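Local coordinates for SusD-like protein BACOVA_02651 (Bacteroides ovatus, PDB 5E75) that binds polysaccharide at the cell surface and probably captures xyloglucan there before its transport into the periplasm for degradation, at residues D287-E293 with R409-V413; F305-Y310 with Y321-G325; G325-P329 with T449-I453; W444-D450 with P476-P482. The contacts are given in a common frame with arbitrary orientation. Residue numbers count along the deposited sequence, not the author numbering.

Contact 1 (D287-E293 with R409-V413)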
# COMPACT_ATOMS: atom_id res chain seq x y z
N ASP A 287 -13.12 12.90 -5.18
CA ASP A 287 -11.77 13.44 -5.19
C ASP A 287 -10.79 12.52 -5.94
O ASP A 287 -10.06 12.97 -6.83
CB ASP A 287 -11.36 13.69 -3.72
CG ASP A 287 -9.85 13.70 -3.47
OD1 ASP A 287 -9.10 14.41 -4.17
OD2 ASP A 287 -9.43 12.98 -2.54
N MET A 288 -10.78 11.23 -5.60
CA MET A 288 -9.88 10.29 -6.26
C MET A 288 -10.15 10.21 -7.77
O MET A 288 -9.22 10.27 -8.59
CB MET A 288 -10.04 8.92 -5.64
CG MET A 288 -9.13 7.86 -6.25
SD MET A 288 -7.39 8.15 -5.86
CE MET A 288 -6.65 8.32 -7.48
N LEU A 289 -11.42 10.12 -8.14
CA LEU A 289 -11.77 10.03 -9.56
C LEU A 289 -11.30 11.27 -10.32
O LEU A 289 -10.88 11.18 -11.47
CB LEU A 289 -13.27 9.80 -9.76
CG LEU A 289 -13.74 8.40 -9.37
CD1 LEU A 289 -15.26 8.40 -9.27
CD2 LEU A 289 -13.25 7.36 -10.35
N GLN A 290 -11.35 12.43 -9.67
CA GLN A 290 -10.92 13.65 -10.33
C GLN A 290 -9.41 13.73 -10.50
O GLN A 290 -8.90 14.57 -11.24
CB GLN A 290 -11.41 14.88 -9.56
CG GLN A 290 -12.91 15.07 -9.65
CD GLN A 290 -13.43 16.12 -8.68
OE1 GLN A 290 -12.78 16.43 -7.68
NE2 GLN A 290 -14.63 16.63 -8.96
N GLN A 291 -8.66 12.87 -9.81
CA GLN A 291 -7.21 12.87 -9.97
C GLN A 291 -6.79 12.33 -11.34
O GLN A 291 -5.74 12.71 -11.86
CB GLN A 291 -6.51 12.04 -8.88
CG GLN A 291 -6.77 12.51 -7.46
CD GLN A 291 -6.52 13.97 -7.27
OE1 GLN A 291 -7.44 14.75 -6.98
NE2 GLN A 291 -5.29 14.38 -7.45
N TYR A 292 -7.58 11.43 -11.91
CA TYR A 292 -7.23 10.90 -13.22
C TYR A 292 -7.41 11.98 -14.29
O TYR A 292 -8.50 12.51 -14.48
CB TYR A 292 -8.07 9.67 -13.57
CG TYR A 292 -7.93 8.56 -12.56
CD1 TYR A 292 -6.85 7.69 -12.58
CD2 TYR A 292 -8.88 8.40 -11.56
CE1 TYR A 292 -6.70 6.68 -11.62
CE2 TYR A 292 -8.74 7.40 -10.59
CZ TYR A 292 -7.66 6.55 -10.64
OH TYR A 292 -7.53 5.57 -9.68
N GLU A 293 -6.34 12.27 -15.00
CA GLU A 293 -6.43 13.16 -16.15
C GLU A 293 -7.33 12.52 -17.19
O GLU A 293 -7.49 11.30 -17.23
CB GLU A 293 -5.03 13.43 -16.69
CG GLU A 293 -4.18 14.20 -15.66
CD GLU A 293 -2.72 14.36 -16.03
OE1 GLU A 293 -2.40 14.35 -17.22
OE2 GLU A 293 -1.89 14.50 -15.10
N ARG A 409 -0.11 13.89 -7.24
CA ARG A 409 -1.18 13.43 -8.11
C ARG A 409 -0.79 12.14 -8.79
O ARG A 409 -1.58 11.22 -8.89
CB ARG A 409 -1.52 14.51 -9.15
CG ARG A 409 -2.76 14.21 -9.98
CD ARG A 409 -3.07 15.35 -10.93
NE ARG A 409 -4.37 15.16 -11.54
CZ ARG A 409 -5.02 16.05 -12.27
NH1 ARG A 409 -4.49 17.23 -12.51
NH2 ARG A 409 -6.22 15.75 -12.74
N GLU A 410 0.45 12.08 -9.27
CA GLU A 410 0.92 10.94 -10.02
C GLU A 410 0.94 9.69 -9.15
O GLU A 410 0.53 8.61 -9.59
CB GLU A 410 2.32 11.18 -10.63
CG GLU A 410 2.63 10.25 -11.80
CD GLU A 410 1.70 10.47 -12.99
OE1 GLU A 410 1.18 11.61 -13.15
OE2 GLU A 410 1.50 9.51 -13.76
N ARG A 411 1.38 9.83 -7.90
CA ARG A 411 1.38 8.69 -7.00
C ARG A 411 -0.05 8.23 -6.69
O ARG A 411 -0.32 7.02 -6.68
CB ARG A 411 2.15 8.99 -5.71
CG ARG A 411 3.64 9.09 -5.92
CD ARG A 411 4.39 9.26 -4.60
NE ARG A 411 4.34 8.04 -3.82
CZ ARG A 411 5.20 7.03 -3.93
NH1 ARG A 411 6.28 7.10 -4.70
NH2 ARG A 411 5.03 5.94 -3.19
N ARG A 412 -0.97 9.15 -6.44
CA ARG A 412 -2.34 8.74 -6.16
C ARG A 412 -2.91 7.89 -7.28
O ARG A 412 -3.53 6.85 -7.01
CB ARG A 412 -3.24 9.96 -5.88
CG ARG A 412 -2.96 10.64 -4.55
CD ARG A 412 -3.95 11.73 -4.20
NE ARG A 412 -5.28 11.16 -3.96
CZ ARG A 412 -6.41 11.85 -3.87
NH1 ARG A 412 -6.43 13.18 -4.01
NH2 ARG A 412 -7.55 11.21 -3.68
N VAL A 413 -2.74 8.33 -8.53
CA VAL A 413 -3.30 7.60 -9.66
C VAL A 413 -2.53 6.33 -10.00
O VAL A 413 -3.12 5.36 -10.46
CB VAL A 413 -3.51 8.48 -10.94
CG1 VAL A 413 -4.48 9.63 -10.70
CG2 VAL A 413 -2.24 9.03 -11.47
O HOH W 1 -5.30 4.18 -9.48
O HOH W 2 -1.75 12.38 -12.96
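Arg412 of helix 404-415 buries the most surface here, 110 Å², and its CA-to-CB bond points toward segment 287-293. Its guanidinium meets the Asp287 carboxylate in a two-pronged salt bridge, with NH1 2.9 Å from Asp287 OD1 and NH2 2.8 Å from Asp287 OD2, while one face of the group is covered by Gln291 CG. Both ends of the bridge have further partners: Asp287 also takes hydrogen bonds from Asn49 and Gln443, and Arg412 NH1 bonds to the Tyr439 hydroxyl. One turn earlier, Arg409 (90 Å² buried) extends, all trans, to the backbone of Gln290 and Gln291, where NE donates to Gln291 O at 2.8 Å; NH2 adds weak bonds to Gln290 O and Gln291 O, so the arginine supplies donors to two backbone carbonyls. The two short helical segments cross at -107° with axes 9.8 Å apart, an almost perpendicular helix-helix packing within the SusD-family region. A small apolar patch accompanies the charged pairs: Val413 CG1 sits over the Tyr292 ring in a CH-pi contact (4.0 Å to the centroid) and lies 4.1 Å from Met288 CE. Water 1 joins Tyr292 OH to Val413 O, and water 2 donates to both Glu293 OE2 and Glu410 OE1, two carboxylates that also share a salt-bridge partner in Arg391.

Contact 2 (F305-Y310 with Y321-G325)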
# COMPACT_ATOMS: atom_id res chain seq x y z
N PHE A 305 -14.43 0.70 -11.75
CA PHE A 305 -15.45 0.64 -12.80
C PHE A 305 -16.13 2.00 -12.88
O PHE A 305 -16.45 2.58 -11.85
CB PHE A 305 -16.51 -0.41 -12.45
CG PHE A 305 -16.00 -1.83 -12.41
CD1 PHE A 305 -15.75 -2.53 -13.59
CD2 PHE A 305 -15.82 -2.50 -11.20
CE1 PHE A 305 -15.31 -3.84 -13.56
CE2 PHE A 305 -15.38 -3.81 -11.18
CZ PHE A 305 -15.14 -4.48 -12.36
N THR A 306 -16.36 2.53 -14.08
CA THR A 306 -17.26 3.67 -14.26
C THR A 306 -18.12 3.40 -15.47
O THR A 306 -17.79 2.55 -16.30
CB THR A 306 -16.51 5.02 -14.42
OG1 THR A 306 -15.62 4.96 -15.54
CG2 THR A 306 -15.73 5.39 -13.14
N LYS A 307 -19.25 4.09 -15.56
CA LYS A 307 -20.30 3.76 -16.52
C LYS A 307 -19.78 3.62 -17.96
O LYS A 307 -19.15 4.53 -18.49
CB LYS A 307 -21.39 4.81 -16.48
CG LYS A 307 -22.64 4.42 -17.27
CD LYS A 307 -23.75 5.41 -17.02
CE LYS A 307 -25.08 4.86 -17.52
NZ LYS A 307 -26.18 5.84 -17.30
N GLY A 308 -20.08 2.48 -18.57
CA GLY A 308 -19.71 2.25 -19.95
C GLY A 308 -18.32 1.69 -20.17
O GLY A 308 -17.96 1.34 -21.29
N SER A 309 -17.51 1.58 -19.11
CA SER A 309 -16.18 1.02 -19.28
C SER A 309 -16.26 -0.47 -19.57
O SER A 309 -17.03 -1.20 -18.94
CB SER A 309 -15.32 1.24 -18.03
OG SER A 309 -15.00 2.63 -17.91
N TYR A 310 -15.45 -0.89 -20.55
CA TYR A 310 -15.42 -2.27 -21.04
C TYR A 310 -14.12 -2.99 -20.67
O TYR A 310 -13.04 -2.42 -20.73
CB TYR A 310 -15.64 -2.31 -22.57
CG TYR A 310 -15.50 -3.69 -23.17
CD1 TYR A 310 -16.50 -4.65 -23.05
CD2 TYR A 310 -14.35 -4.04 -23.84
CE1 TYR A 310 -16.35 -5.91 -23.60
CE2 TYR A 310 -14.19 -5.29 -24.38
CZ TYR A 310 -15.19 -6.22 -24.25
OH TYR A 310 -15.01 -7.49 -24.80
N TYR A 321 -16.94 -7.68 -20.22
CA TYR A 321 -17.86 -7.06 -19.28
C TYR A 321 -17.90 -5.55 -19.45
O TYR A 321 -16.86 -4.89 -19.53
CB TYR A 321 -17.43 -7.36 -17.84
CG TYR A 321 -18.25 -6.63 -16.79
CD1 TYR A 321 -19.52 -7.04 -16.45
CD2 TYR A 321 -17.74 -5.51 -16.16
CE1 TYR A 321 -20.26 -6.35 -15.51
CE2 TYR A 321 -18.47 -4.83 -15.22
CZ TYR A 321 -19.73 -5.24 -14.90
OH TYR A 321 -20.44 -4.54 -13.95
N THR A 322 -19.11 -5.00 -19.49
CA THR A 322 -19.32 -3.57 -19.48
C THR A 322 -20.04 -3.21 -18.19
O THR A 322 -21.10 -3.76 -17.89
CB THR A 322 -20.20 -3.13 -20.66
OG1 THR A 322 -19.55 -3.48 -21.89
CG2 THR A 322 -20.44 -1.65 -20.63
N TYR A 323 -19.49 -2.27 -17.44
CA TYR A 323 -20.17 -1.77 -16.26
C TYR A 323 -21.29 -0.82 -16.67
O TYR A 323 -21.05 0.15 -17.38
CB TYR A 323 -19.18 -1.04 -15.34
CG TYR A 323 -19.83 -0.39 -14.14
CD1 TYR A 323 -20.36 -1.16 -13.11
CD2 TYR A 323 -19.91 0.99 -14.02
CE1 TYR A 323 -20.97 -0.56 -12.01
CE2 TYR A 323 -20.49 1.59 -12.93
CZ TYR A 323 -21.02 0.82 -11.93
OH TYR A 323 -21.62 1.42 -10.85
N LYS A 324 -22.50 -1.11 -16.21
CA LYS A 324 -23.68 -0.34 -16.65
C LYS A 324 -24.34 0.41 -15.51
O LYS A 324 -25.40 1.03 -15.69
CB LYS A 324 -24.68 -1.28 -17.33
CG LYS A 324 -24.12 -1.85 -18.61
CD LYS A 324 -25.02 -2.91 -19.21
CE LYS A 324 -24.40 -3.47 -20.48
NZ LYS A 324 -25.31 -4.43 -21.16
N GLY A 325 -23.74 0.37 -14.33
CA GLY A 325 -24.20 1.17 -13.21
C GLY A 325 -23.79 2.63 -13.33
O GLY A 325 -23.23 3.04 -14.35
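A small antiparallel hairpin, formed by strands 310-311 and 321-322 and prolonged by the loops at its open end, brings these segments together. Tyr310 and Thr322 form a non-hydrogen-bonded pair with CA atoms 4.4 Å apart, and their side chains lie on the same face, Thr322 OG1 at the edge of the Tyr310 ring. Beyond this pair, Tyr323 N donates to Ser309 O (3.1 Å) and Gly308 N to Tyr323 O (2.8 Å). Gly308 belongs to a type II turn from Thr306 to Ser309, closed by Ser309 N to Thr306 O at 3.0 Å; it occupies the third position with a positive phi, where a CB would be jammed against the preceding carbonyl. Phe305, just before the turn, joins Tyr321 and Tyr323 in an aromatic cluster. Tyr321 directs its edge toward the Phe305 face in an offset edge-to-face pair, centroids 5.6 Å apart and planes at 79°, while its hydroxyl bonds to Glu271. Tyr323, whose hydroxyl is bonded to Ala327 N, buries 92 Å², the largest share: Thr306 C and Lys307 N lie at its edge, and Phe305 CB sits over its face, 4.0 Å from the ring centroid.

Contact 3 (G325-P329 with T449-I453)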
# COMPACT_ATOMS: atom_id res chain seq x y z
N GLY A 325 -23.74 0.37 -14.33
CA GLY A 325 -24.20 1.17 -13.21
C GLY A 325 -23.79 2.63 -13.33
O GLY A 325 -23.23 3.04 -14.35
N THR A 326 -24.02 3.39 -12.27
CA THR A 326 -23.72 4.82 -12.27
C THR A 326 -22.93 5.23 -11.04
O THR A 326 -22.95 6.37 -10.63
CB THR A 326 -25.01 5.67 -12.34
OG1 THR A 326 -25.81 5.44 -11.18
CG2 THR A 326 -25.81 5.32 -13.58
N ALA A 327 -22.21 4.27 -10.48
CA ALA A 327 -21.34 4.51 -9.34
C ALA A 327 -19.87 4.27 -9.74
O ALA A 327 -19.50 4.49 -10.90
CB ALA A 327 -21.77 3.66 -8.18
N SER A 328 -19.03 3.87 -8.80
CA SER A 328 -17.60 3.76 -9.07
C SER A 328 -16.98 2.62 -8.25
O SER A 328 -16.00 2.81 -7.53
CB SER A 328 -16.91 5.11 -8.81
OG SER A 328 -17.28 5.65 -7.56
N PRO A 329 -17.54 1.41 -8.36
CA PRO A 329 -17.02 0.32 -7.54
C PRO A 329 -15.59 -0.07 -7.91
O PRO A 329 -15.08 0.24 -9.00
CB PRO A 329 -18.02 -0.81 -7.80
CG PRO A 329 -18.64 -0.51 -9.15
CD PRO A 329 -18.66 0.99 -9.23
N THR A 449 -21.91 10.71 -4.34
CA THR A 449 -23.01 11.17 -5.19
C THR A 449 -23.63 9.98 -5.90
O THR A 449 -22.97 8.97 -6.13
CB THR A 449 -22.51 12.26 -6.15
OG1 THR A 449 -23.61 13.09 -6.54
CG2 THR A 449 -21.81 11.68 -7.38
N ASP A 450 -24.92 10.10 -6.22
CA ASP A 450 -25.69 8.98 -6.74
C ASP A 450 -25.30 8.55 -8.14
O ASP A 450 -25.36 7.36 -8.46
CB ASP A 450 -27.17 9.34 -6.79
CG ASP A 450 -27.85 9.26 -5.45
OD1 ASP A 450 -27.32 8.63 -4.52
OD2 ASP A 450 -28.96 9.82 -5.35
N ALA A 451 -24.94 9.51 -8.98
CA ALA A 451 -24.69 9.22 -10.38
C ALA A 451 -23.42 9.86 -10.90
O ALA A 451 -23.22 11.07 -10.79
CB ALA A 451 -25.89 9.65 -11.25
N ILE A 452 -22.59 9.02 -11.49
CA ILE A 452 -21.40 9.44 -12.19
C ILE A 452 -21.55 8.91 -13.61
O ILE A 452 -21.68 7.70 -13.81
CB ILE A 452 -20.14 8.87 -11.53
CG1 ILE A 452 -20.05 9.39 -10.09
CG2 ILE A 452 -18.91 9.26 -12.33
CD1 ILE A 452 -18.91 8.76 -9.31
N ILE A 453 -21.57 9.80 -14.58
CA ILE A 453 -21.76 9.41 -15.98
C ILE A 453 -20.71 10.08 -16.86
O ILE A 453 -19.97 10.94 -16.39
CB ILE A 453 -23.18 9.76 -16.47
CG1 ILE A 453 -23.43 11.26 -16.41
CG2 ILE A 453 -24.21 9.03 -15.61
CD1 ILE A 453 -24.75 11.70 -17.05
O HOH W 3 -22.05 7.49 -8.09
O HOH W 4 -19.98 5.60 -13.36
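The irregular segment 325-329 passes the start of strand 451-454 with its closest CA pair, Thr326 and Ala451, 4.9 Å apart, and one direct backbone hydrogen bond ties them: Ile452 N donates to Thr326 O at 2.8 Å. The same carbonyl oxygen receives a CA-H...O contact from Ala451 CA (3.3 Å). Two waters extend the junction by bridging carbonyls, water 3 donating to Thr326 O and Thr449 O, water 4 to Ala327 O and Ile452 O. The contact thus docks a loop on an outermost strand of the three-stranded antiparallel sheet 451-454, 460-465 and 472-474. Asp450 and Ala451 both face Gly463 of the adjacent strand 460-465 in a classic beta bulge, just where Thr326 arrives. Thr326 has the most surface covered, 79 Å², and its OG1 lies 3.4 Å from Asp450 O, at best a weak bond. Farther along, Ile452 CD1 reaches to 3.9 Å from Ser328 OG, a hydroxyl hydrogen-bonded to Gly284 O.

Contact 4 (W444-D450 with P476-P482)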
# COMPACT_ATOMS: atom_id res chain seq x y z
N TRP A 444 -12.94 16.83 0.12
CA TRP A 444 -14.39 16.58 0.19
C TRP A 444 -14.67 15.19 0.74
O TRP A 444 -15.50 14.44 0.23
CB TRP A 444 -15.06 16.74 -1.19
CG TRP A 444 -15.09 18.15 -1.72
CD1 TRP A 444 -14.03 18.97 -1.93
CD2 TRP A 444 -16.25 18.88 -2.13
NE1 TRP A 444 -14.45 20.18 -2.45
CE2 TRP A 444 -15.81 20.14 -2.58
CE3 TRP A 444 -17.62 18.59 -2.17
CZ2 TRP A 444 -16.70 21.12 -3.05
CZ3 TRP A 444 -18.49 19.57 -2.64
CH2 TRP A 444 -18.03 20.81 -3.07
N ARG A 445 -13.94 14.83 1.79
CA ARG A 445 -14.07 13.51 2.38
C ARG A 445 -15.47 13.28 2.93
O ARG A 445 -16.02 14.11 3.65
CB ARG A 445 -13.02 13.33 3.48
CG ARG A 445 -11.61 13.16 2.96
CD ARG A 445 -10.58 13.51 4.01
NE ARG A 445 -9.21 13.19 3.55
CZ ARG A 445 -8.62 12.00 3.70
NH1 ARG A 445 -9.25 11.02 4.32
NH2 ARG A 445 -7.38 11.84 3.26
N GLY A 446 -16.05 12.14 2.57
CA GLY A 446 -17.39 11.79 3.02
C GLY A 446 -18.50 12.24 2.09
O GLY A 446 -19.63 11.79 2.23
N TYR A 447 -18.19 13.14 1.16
CA TYR A 447 -19.13 13.48 0.10
C TYR A 447 -19.10 12.39 -0.95
O TYR A 447 -18.04 11.91 -1.33
CB TYR A 447 -18.77 14.80 -0.58
CG TYR A 447 -19.10 16.03 0.20
CD1 TYR A 447 -18.31 16.44 1.26
CD2 TYR A 447 -20.20 16.81 -0.15
CE1 TYR A 447 -18.62 17.59 1.98
CE2 TYR A 447 -20.51 17.95 0.55
CZ TYR A 447 -19.73 18.33 1.62
OH TYR A 447 -20.05 19.48 2.30
N ARG A 448 -20.27 11.99 -1.42
CA ARG A 448 -20.40 10.97 -2.45
C ARG A 448 -21.61 11.41 -3.25
O ARG A 448 -22.26 12.40 -2.90
CB ARG A 448 -20.62 9.60 -1.82
CG ARG A 448 -21.82 9.56 -0.90
CD ARG A 448 -21.87 8.34 -0.04
NE ARG A 448 -22.81 8.49 1.07
CZ ARG A 448 -24.07 8.05 1.06
NH1 ARG A 448 -24.56 7.43 -0.01
NH2 ARG A 448 -24.84 8.23 2.12
N THR A 449 -21.91 10.71 -4.34
CA THR A 449 -23.01 11.17 -5.19
C THR A 449 -23.63 9.98 -5.90
O THR A 449 -22.97 8.97 -6.13
CB THR A 449 -22.51 12.26 -6.15
OG1 THR A 449 -23.61 13.09 -6.54
CG2 THR A 449 -21.81 11.68 -7.38
N ASP A 450 -24.92 10.10 -6.22
CA ASP A 450 -25.69 8.98 -6.74
C ASP A 450 -25.30 8.55 -8.14
O ASP A 450 -25.36 7.36 -8.46
CB ASP A 450 -27.17 9.34 -6.79
CG ASP A 450 -27.85 9.26 -5.45
OD1 ASP A 450 -27.32 8.63 -4.52
OD2 ASP A 450 -28.96 9.82 -5.35
N PRO A 476 -22.12 19.84 -7.41
CA PRO A 476 -21.99 19.64 -5.97
C PRO A 476 -23.26 19.83 -5.16
O PRO A 476 -23.37 19.25 -4.08
CB PRO A 476 -20.94 20.68 -5.57
CG PRO A 476 -20.16 20.92 -6.80
CD PRO A 476 -21.17 20.85 -7.90
N GLU A 477 -24.21 20.63 -5.64
CA GLU A 477 -25.44 20.81 -4.90
C GLU A 477 -26.25 19.51 -4.83
O GLU A 477 -27.14 19.36 -3.99
CB GLU A 477 -26.28 21.95 -5.50
CG GLU A 477 -26.71 21.74 -6.95
CD GLU A 477 -25.69 22.23 -7.97
OE1 GLU A 477 -24.48 22.24 -7.67
OE2 GLU A 477 -26.11 22.61 -9.08
N TYR A 478 -25.91 18.56 -5.71
CA TYR A 478 -26.62 17.28 -5.76
C TYR A 478 -25.84 16.14 -5.12
O TYR A 478 -26.31 15.00 -5.11
CB TYR A 478 -26.94 16.92 -7.21
CG TYR A 478 -27.85 17.93 -7.86
CD1 TYR A 478 -29.18 18.01 -7.49
CD2 TYR A 478 -27.38 18.81 -8.82
CE1 TYR A 478 -30.03 18.93 -8.08
CE2 TYR A 478 -28.21 19.74 -9.40
CZ TYR A 478 -29.53 19.79 -9.02
OH TYR A 478 -30.37 20.72 -9.61
N TYR A 479 -24.66 16.43 -4.58
CA TYR A 479 -23.90 15.42 -3.85
C TYR A 479 -24.60 15.12 -2.54
O TYR A 479 -25.35 15.95 -2.01
CB TYR A 479 -22.48 15.90 -3.52
CG TYR A 479 -21.57 16.24 -4.68
CD1 TYR A 479 -21.95 16.01 -6.00
CD2 TYR A 479 -20.32 16.80 -4.44
CE1 TYR A 479 -21.10 16.34 -7.05
CE2 TYR A 479 -19.48 17.13 -5.47
CZ TYR A 479 -19.87 16.90 -6.77
OH TYR A 479 -19.01 17.24 -7.78
N THR A 480 -24.35 13.93 -2.00
CA THR A 480 -24.78 13.58 -0.66
C THR A 480 -23.68 14.01 0.29
O THR A 480 -22.56 13.51 0.22
CB THR A 480 -25.04 12.07 -0.55
OG1 THR A 480 -26.03 11.68 -1.52
CG2 THR A 480 -25.52 11.70 0.84
N ALA A 481 -23.98 14.97 1.15
CA ALA A 481 -22.99 15.43 2.12
C ALA A 481 -22.89 14.48 3.31
O ALA A 481 -23.85 13.79 3.64
CB ALA A 481 -23.32 16.85 2.59
N PRO A 482 -21.72 14.41 3.93
CA PRO A 482 -21.56 13.54 5.10
C PRO A 482 -22.34 14.07 6.31
O PRO A 482 -22.67 15.26 6.35
CB PRO A 482 -20.05 13.60 5.38
CG PRO A 482 -19.59 14.84 4.71
CD PRO A 482 -20.44 15.00 3.50
O HOH W 5 -26.27 12.21 -4.77
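The flat ring of Tyr447 makes a shelf on which the extended chain at Ala481-Pro482 rests. Pro482 CD sits 3.5 Å from the Tyr447 ring centroid and Ala481 CA 4.2 Å from it, both over the face as CH-pi contacts. Beside this shelf Gly446, third in a type II turn from Trp444 to Tyr447, leaves a hollow that the proline fills; a CB there would come within 2.9 Å of Pro482 CB. The two loops flank the three-stranded antiparallel sheet, one leading into strand 451-454 and the other leaving strand 472-474, and a single antiparallel bridge joins them: Arg448 N to Thr480 O (3.2 Å) and Thr480 N to Arg448 O (2.7 Å). Trp444 leans its six-membered ring against both Pro476 (CH2 to CB, 3.8 Å) and Tyr479 (CZ3 to CD2, 3.8 Å). Thr480 CG2 covers one face of the Arg448 guanidinium. Water 5 bridges the two segments, accepting from Asp450 N and donating to Tyr478 O.

Overall arrangement
The centre of contact 1 is about 16 Å from the chain's centre, those of contacts 2 to 4 about 25 to 26 Å. Contact 1 is the one helix-helix packing, held by arginine charges; contacts 2 and 3 use backbone bonds that involve loops and short strands, and contact 4 joins two loops by a single bridge. Contact 4 is a surface contact, whereas the others are partly buried. Contacts 2 and 4 rely on aromatic rings; contact 3, the smallest in buried area, combines one direct backbone bond with two bridging waters. It shares Gly325 with contact 2 and Thr449 and Asp450 with contact 4. Leu289, turned away from helix 404-415, touches Thr306, Ser328 and Ile452.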